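Local coordinates for purine-binding protein BAB2_0673 (Brucella melitensis biovar Abortus, PDB 3S99) that binds adenine and probably other purines such as guanine, and may serve an ABC-type system for their uptake, at residues F170-G173 and A174-V177; G256-Y259 and I260-K264. All blocks are in the same frame, centred on the assembly; numbering follows the deposited sequence.

Contact 1: residues F170-G173 and A174-V177; sequences FMLG and AQSV
Phe170 O takes the N-H of Ala174 at 3.0 Å near the C-terminal end of helix 161-175, the helix of the beta-alpha-beta unit between strands 151-156 and 182-187. The Phe170 ring meets Tyr154 edge-to-face. Met171 O accepts from Gln175 N at 2.7 Å. Its side chain starts anti to the backbone N (chi1 -176°) and then bends twice, which brings CG and SD beside the Gln175 amide. Met171 CG lies 3.6 Å from Gln175 NE2. That nitrogen is held elsewhere, by a hydrogen bond to the backbone O of Ala348. The aliphatic part of Gln175 also covers the Met171 carbonyl, with Gln175 CG 3.2 Å from Met171 O. Leu172 comes to the other end of the same amide, its CD2 3.9 Å from Gln175 OE1. The backbone bond from Ser176 N to Leu172 O is weak. Gly173 O receives two donors from Ser176. The backbone N of Ser176 comes from above the carbonyl plane, 3.1 Å from Gly173 O. The hydroxyl OG of Ser176 lies in that plane and donates onto a lone pair of Gly173 O at 2.6 Å.

Contact 2: residues G256-Y259 and I260-K264; sequences GPYY and IDRAK
Arg262 lays its aliphatic chain over one face of the Tyr258 ring, one helical turn back. The two residues are i and i+4 on helix 256-268. Arg262 CG makes a CH-pi contact, 3.7 Å from the centroid of the Tyr258 ring and displaced toward the rim, near CZ. The tyrosine ring reaches this place because its CG stands anti to the backbone N (chi1 -179°). The arginine bends at chi2 and chi3, and its chain runs on past the hydroxyl end of the ring. The guanidinium plane is tilted 22° from that of the ring. Arg262 NE is 3.6 Å from Tyr258 OH. Glu114 joins the two polar ends: one carboxylate oxygen is hydrogen-bonded to Tyr258 OH, and the other forms a salt bridge with Arg262 NE. A hydrogen bond from Arg262 NH2 to Lys272 O and a cation-pi contact with Trp271 probably help fix the rotation of the guanidinium.

Tyr259 leaves the helix in another direction, its OH hydrogen-bonded to Tyr128 OH and His46 ND1 and its ring meeting Phe91. Ile260 folds back along the first turn, its CG1 3.4 Å from Gly256 O. That oxygen also accepts from Ile260 N at 2.9 Å. Arg262 N donates to Tyr258 O at 3.0 Å. The arrangement is an i to i+4 tyrosine-arginine pair on an alpha-helix, tied through Glu114 to strand 112-116 of the parallel sheet.

Contacts 1 and 2 lie on two separate helices, on opposite sides of the chain's centre. Their centres are 34 Å apart, and their nearest atoms about 23 Å. Contact 1 belongs to the lobe built on the mixed sheet, and contact 2 packs against the lobe built on the parallel sheet. Adenine sits in the cleft between the lobes, as in periplasmic binding proteins of this type. Contact 2 is the one nearer the ligand site: the side chain of Tyr259 is about 10 Å from adenine and about 7 Å from that of Trp42, which binds it. Contact 1 lies away from the site; the Leu172 side chain is about 13 Å from a bound magnesium ion.

Contact 1: residues F170-G173 and A174-V177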
ATOM      1  N   PHE A 170       4.010  -5.649  10.216  1.00 12.38           N
ATOM      2  CA  PHE A 170       4.360  -4.606  11.166  1.00 12.99           C
ATOM      3  C   PHE A 170       4.636  -5.158  12.574  1.00 13.78           C
ATOM      4  O   PHE A 170       5.656  -4.838  13.200  1.00 12.86           O
ATOM      5  CB  PHE A 170       3.248  -3.551  11.181  1.00 12.24           C
ATOM      6  CG  PHE A 170       3.489  -2.417  12.136  1.00 12.50           C
ATOM      7  CD1 PHE A 170       4.384  -1.412  11.830  1.00 10.91           C
ATOM      8  CD2 PHE A 170       2.772  -2.334  13.327  1.00 14.66           C
ATOM      9  CE1 PHE A 170       4.592  -0.357  12.709  1.00 11.86           C
ATOM     10  CE2 PHE A 170       2.994  -1.276  14.218  1.00 15.48           C
ATOM     11  CZ  PHE A 170       3.879  -0.293  13.902  1.00 12.95           C
ATOM     12  N   MET A 171       3.750  -6.046  13.034  1.00 15.22           N
ATOM     13  CA  MET A 171       3.893  -6.672  14.332  1.00 16.85           C
ATOM     14  C   MET A 171       5.168  -7.551  14.388  1.00 17.11           C
ATOM     15  O   MET A 171       5.938  -7.498  15.381  1.00 17.30           O
ATOM     16  CB  MET A 171       2.625  -7.508  14.644  1.00 17.31           C
ATOM     17  CG  MET A 171       2.569  -8.148  16.015  1.00 22.98           C
ATOM     18  SD  MET A 171       2.646  -7.005  17.462  1.00 29.25           S
ATOM     19  CE  MET A 171       1.695  -5.653  16.802  1.00 22.22           C
ATOM     20  N   LEU A 172       5.397  -8.355  13.351  1.00 16.71           N
ATOM     21  CA  LEU A 172       6.577  -9.220  13.324  1.00 17.14           C
ATOM     22  C   LEU A 172       7.860  -8.376  13.383  1.00 17.35           C
ATOM     23  O   LEU A 172       8.805  -8.742  14.083  1.00 18.31           O
ATOM     24  CB  LEU A 172       6.595 -10.126  12.076  1.00 17.45           C
ATOM     25  CG  LEU A 172       5.506 -11.218  12.054  1.00 17.67           C
ATOM     26  CD1 LEU A 172       5.393 -11.917  10.683  1.00 18.36           C
ATOM     27  CD2 LEU A 172       5.793 -12.269  13.106  1.00 18.66           C
ATOM     28  N   GLY A 173       7.897  -7.280  12.629  1.00 15.57           N
ATOM     29  CA  GLY A 173       9.006  -6.331  12.687  1.00 15.35           C
ATOM     30  C   GLY A 173       9.225  -5.798  14.103  1.00 15.96           C
ATOM     31  O   GLY A 173      10.336  -5.863  14.644  1.00 15.10           O
ATOM     32  N   ALA A 174       8.153  -5.293  14.711  1.00 15.53           N
ATOM     33  CA  ALA A 174       8.226  -4.789  16.088  1.00 15.76           C
ATOM     34  C   ALA A 174       8.715  -5.872  17.047  1.00 16.43           C
ATOM     35  O   ALA A 174       9.549  -5.601  17.915  1.00 15.98           O
ATOM     36  CB  ALA A 174       6.892  -4.261  16.537  1.00 15.27           C
ATOM     37  N   GLN A 175       8.180  -7.085  16.895  1.00 16.59           N
ATOM     38  CA  GLN A 175       8.518  -8.193  17.768  1.00 17.73           C
ATOM     39  C   GLN A 175       9.939  -8.690  17.613  1.00 18.39           C
ATOM     40  O   GLN A 175      10.392  -9.416  18.469  1.00 19.33           O
ATOM     41  CB  GLN A 175       7.567  -9.383  17.571  1.00 18.88           C
ATOM     42  CG  GLN A 175       6.156  -9.152  18.059  1.00 16.98           C
ATOM     43  CD  GLN A 175       5.206 -10.294  17.685  1.00 20.74           C
ATOM     44  OE1 GLN A 175       5.499 -11.115  16.786  1.00 18.17           O
ATOM     45  NE2 GLN A 175       4.076 -10.371  18.393  1.00 17.40           N
ATOM     46  N   SER A 176      10.656  -8.283  16.558  1.00 17.98           N
ATOM     47  CA  SER A 176      12.078  -8.590  16.453  1.00 18.14           C
ATOM     48  C   SER A 176      12.931  -7.653  17.299  1.00 18.45           C
ATOM     49  O   SER A 176      14.156  -7.769  17.295  1.00 18.97           O
ATOM     50  CB  SER A 176      12.552  -8.455  15.009  1.00 17.96           C
ATOM     51  OG  SER A 176      12.592  -7.103  14.648  1.00 15.53           O
ATOM     52  N   VAL A 177      12.289  -6.695  17.957  1.00 17.84           N
ATOM     53  CA  VAL A 177      12.934  -5.801  18.922  1.00 17.38           C
ATOM     54  C   VAL A 177      12.282  -5.945  20.300  1.00 17.04           C
ATOM     55  O   VAL A 177      12.972  -6.238  21.287  1.00 17.04           O
ATOM     56  CB  VAL A 177      12.831  -4.351  18.477  1.00 17.21           C
ATOM     57  CG1 VAL A 177      13.438  -3.438  19.526  1.00 17.78           C
ATOM     58  CG2 VAL A 177      13.530  -4.194  17.099  1.00 17.05           C
TER

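Contact 2: residues G256-Y259 and I260-K264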
ATOM      1  N   GLY A 256       5.659   4.883 -11.128  1.00 17.04           N
ATOM      2  CA  GLY A 256       6.006   5.584 -12.375  1.00 17.30           C
ATOM      3  C   GLY A 256       6.755   4.763 -13.409  1.00 17.22           C
ATOM      4  O   GLY A 256       6.354   4.723 -14.564  1.00 18.06           O
ATOM      5  N   PRO A 257       7.851   4.114 -13.002  1.00 17.51           N
ATOM      6  CA  PRO A 257       8.570   3.284 -13.969  1.00 17.79           C
ATOM      7  C   PRO A 257       7.708   2.180 -14.557  1.00 17.06           C
ATOM      8  O   PRO A 257       7.802   1.900 -15.743  1.00 18.52           O
ATOM      9  CB  PRO A 257       9.745   2.730 -13.145  1.00 18.22           C
ATOM     10  CG  PRO A 257      10.011   3.873 -12.092  1.00 18.86           C
ATOM     11  CD  PRO A 257       8.599   4.304 -11.736  1.00 17.43           C
ATOM     12  N   TYR A 258       6.828   1.595 -13.751  1.00 15.99           N
ATOM     13  CA  TYR A 258       5.930   0.551 -14.224  1.00 15.31           C
ATOM     14  C   TYR A 258       4.945   1.115 -15.253  1.00 14.82           C
ATOM     15  O   TYR A 258       4.752   0.549 -16.342  1.00 15.33           O
ATOM     16  CB  TYR A 258       5.175  -0.097 -13.035  1.00 14.96           C
ATOM     17  CG  TYR A 258       4.243  -1.206 -13.497  1.00 14.29           C
ATOM     18  CD1 TYR A 258       4.762  -2.431 -13.911  1.00 16.76           C
ATOM     19  CD2 TYR A 258       2.876  -1.023 -13.566  1.00 16.03           C
ATOM     20  CE1 TYR A 258       3.954  -3.444 -14.383  1.00 17.31           C
ATOM     21  CE2 TYR A 258       2.032  -2.057 -14.041  1.00 14.67           C
ATOM     22  CZ  TYR A 258       2.589  -3.256 -14.459  1.00 14.65           C
ATOM     23  OH  TYR A 258       1.828  -4.298 -14.915  1.00 15.02           O
ATOM     24  N   TYR A 259       4.357   2.262 -14.943  1.00 14.38           N
ATOM     25  CA  TYR A 259       3.400   2.890 -15.864  1.00 14.14           C
ATOM     26  C   TYR A 259       4.069   3.252 -17.192  1.00 15.02           C
ATOM     27  O   TYR A 259       3.507   3.072 -18.254  1.00 14.61           O
ATOM     28  CB  TYR A 259       2.777   4.133 -15.218  1.00 14.20           C
ATOM     29  CG  TYR A 259       1.819   3.824 -14.063  1.00 14.54           C
ATOM     30  CD1 TYR A 259       1.454   2.508 -13.749  1.00 13.66           C
ATOM     31  CD2 TYR A 259       1.256   4.849 -13.315  1.00 15.99           C
ATOM     32  CE1 TYR A 259       0.580   2.229 -12.722  1.00 14.13           C
ATOM     33  CE2 TYR A 259       0.350   4.569 -12.269  1.00 14.04           C
ATOM     34  CZ  TYR A 259       0.023   3.267 -11.993  1.00 14.94           C
ATOM     35  OH  TYR A 259      -0.852   2.978 -10.993  1.00 13.05           O
ATOM     36  N   ILE A 260       5.281   3.769 -17.126  1.00 16.80           N
ATOM     37  CA  ILE A 260       6.011   4.103 -18.344  1.00 17.44           C
ATOM     38  C   ILE A 260       6.277   2.821 -19.155  1.00 18.38           C
ATOM     39  O   ILE A 260       6.023   2.797 -20.351  1.00 19.48           O
ATOM     40  CB  ILE A 260       7.304   4.863 -18.002  1.00 18.12           C
ATOM     41  CG1 ILE A 260       6.956   6.275 -17.494  1.00 19.65           C
ATOM     42  CG2 ILE A 260       8.256   4.935 -19.243  1.00 19.30           C
ATOM     43  CD1 ILE A 260       8.021   6.940 -16.655  1.00 20.09           C
ATOM     44  N   ASP A 261       6.759   1.762 -18.505  1.00 19.35           N
ATOM     45  CA  ASP A 261       7.085   0.509 -19.218  1.00 20.70           C
ATOM     46  C   ASP A 261       5.861  -0.061 -19.966  1.00 19.27           C
ATOM     47  O   ASP A 261       5.939  -0.382 -21.139  1.00 20.06           O
ATOM     48  CB  ASP A 261       7.659  -0.535 -18.250  1.00 21.75           C
ATOM     49  CG  ASP A 261       7.936  -1.880 -18.933  1.00 27.19           C
ATOM     50  OD1 ASP A 261       8.817  -1.922 -19.799  1.00 32.50           O
ATOM     51  OD2 ASP A 261       7.238  -2.880 -18.624  1.00 33.88           O
ATOM     52  N   ARG A 262       4.720  -0.110 -19.291  1.00 17.77           N
ATOM     53  CA  ARG A 262       3.491  -0.629 -19.873  1.00 16.88           C
ATOM     54  C   ARG A 262       2.938   0.245 -20.984  1.00 17.00           C
ATOM     55  O   ARG A 262       2.432  -0.285 -21.959  1.00 16.32           O
ATOM     56  CB  ARG A 262       2.427  -0.842 -18.778  1.00 16.32           C
ATOM     57  CG  ARG A 262       2.894  -1.732 -17.643  1.00 15.48           C
ATOM     58  CD  ARG A 262       3.460  -3.085 -18.120  1.00 17.95           C
ATOM     59  NE  ARG A 262       2.392  -4.027 -18.510  1.00 17.98           N
ATOM     60  CZ  ARG A 262       2.572  -5.095 -19.265  1.00 15.30           C
ATOM     61  NH1 ARG A 262       3.758  -5.353 -19.769  1.00 16.84           N
ATOM     62  NH2 ARG A 262       1.554  -5.908 -19.519  1.00 16.29           N
ATOM     63  N   ALA A 263       3.054   1.575 -20.861  1.00 16.88           N
ATOM     64  CA  ALA A 263       2.644   2.480 -21.946  1.00 17.43           C
ATOM     65  C   ALA A 263       3.539   2.294 -23.165  1.00 18.61           C
ATOM     66  O   ALA A 263       3.044   2.225 -24.309  1.00 19.59           O
ATOM     67  CB  ALA A 263       2.657   3.942 -21.485  1.00 17.09           C
ATOM     68  N   LYS A 264       4.845   2.153 -22.920  1.00 19.43           N
ATOM     69  CA  LYS A 264       5.806   1.840 -23.988  1.00 20.71           C
ATOM     70  C   LYS A 264       5.456   0.518 -24.686  1.00 20.31           C
ATOM     71  O   LYS A 264       5.513   0.421 -25.916  1.00 19.42           O
ATOM     72  CB  LYS A 264       7.219   1.730 -23.418  1.00 22.19           C
ATOM     73  CG  LYS A 264       7.947   3.068 -23.235  1.00 25.23           C
ATOM     74  CD  LYS A 264       9.266   2.859 -22.501  1.00 27.81           C
ATOM     75  CE  LYS A 264      10.003   4.169 -22.307  1.00 30.36           C
ATOM     76  NZ  LYS A 264      11.377   3.935 -21.851  1.00 31.17           N
TER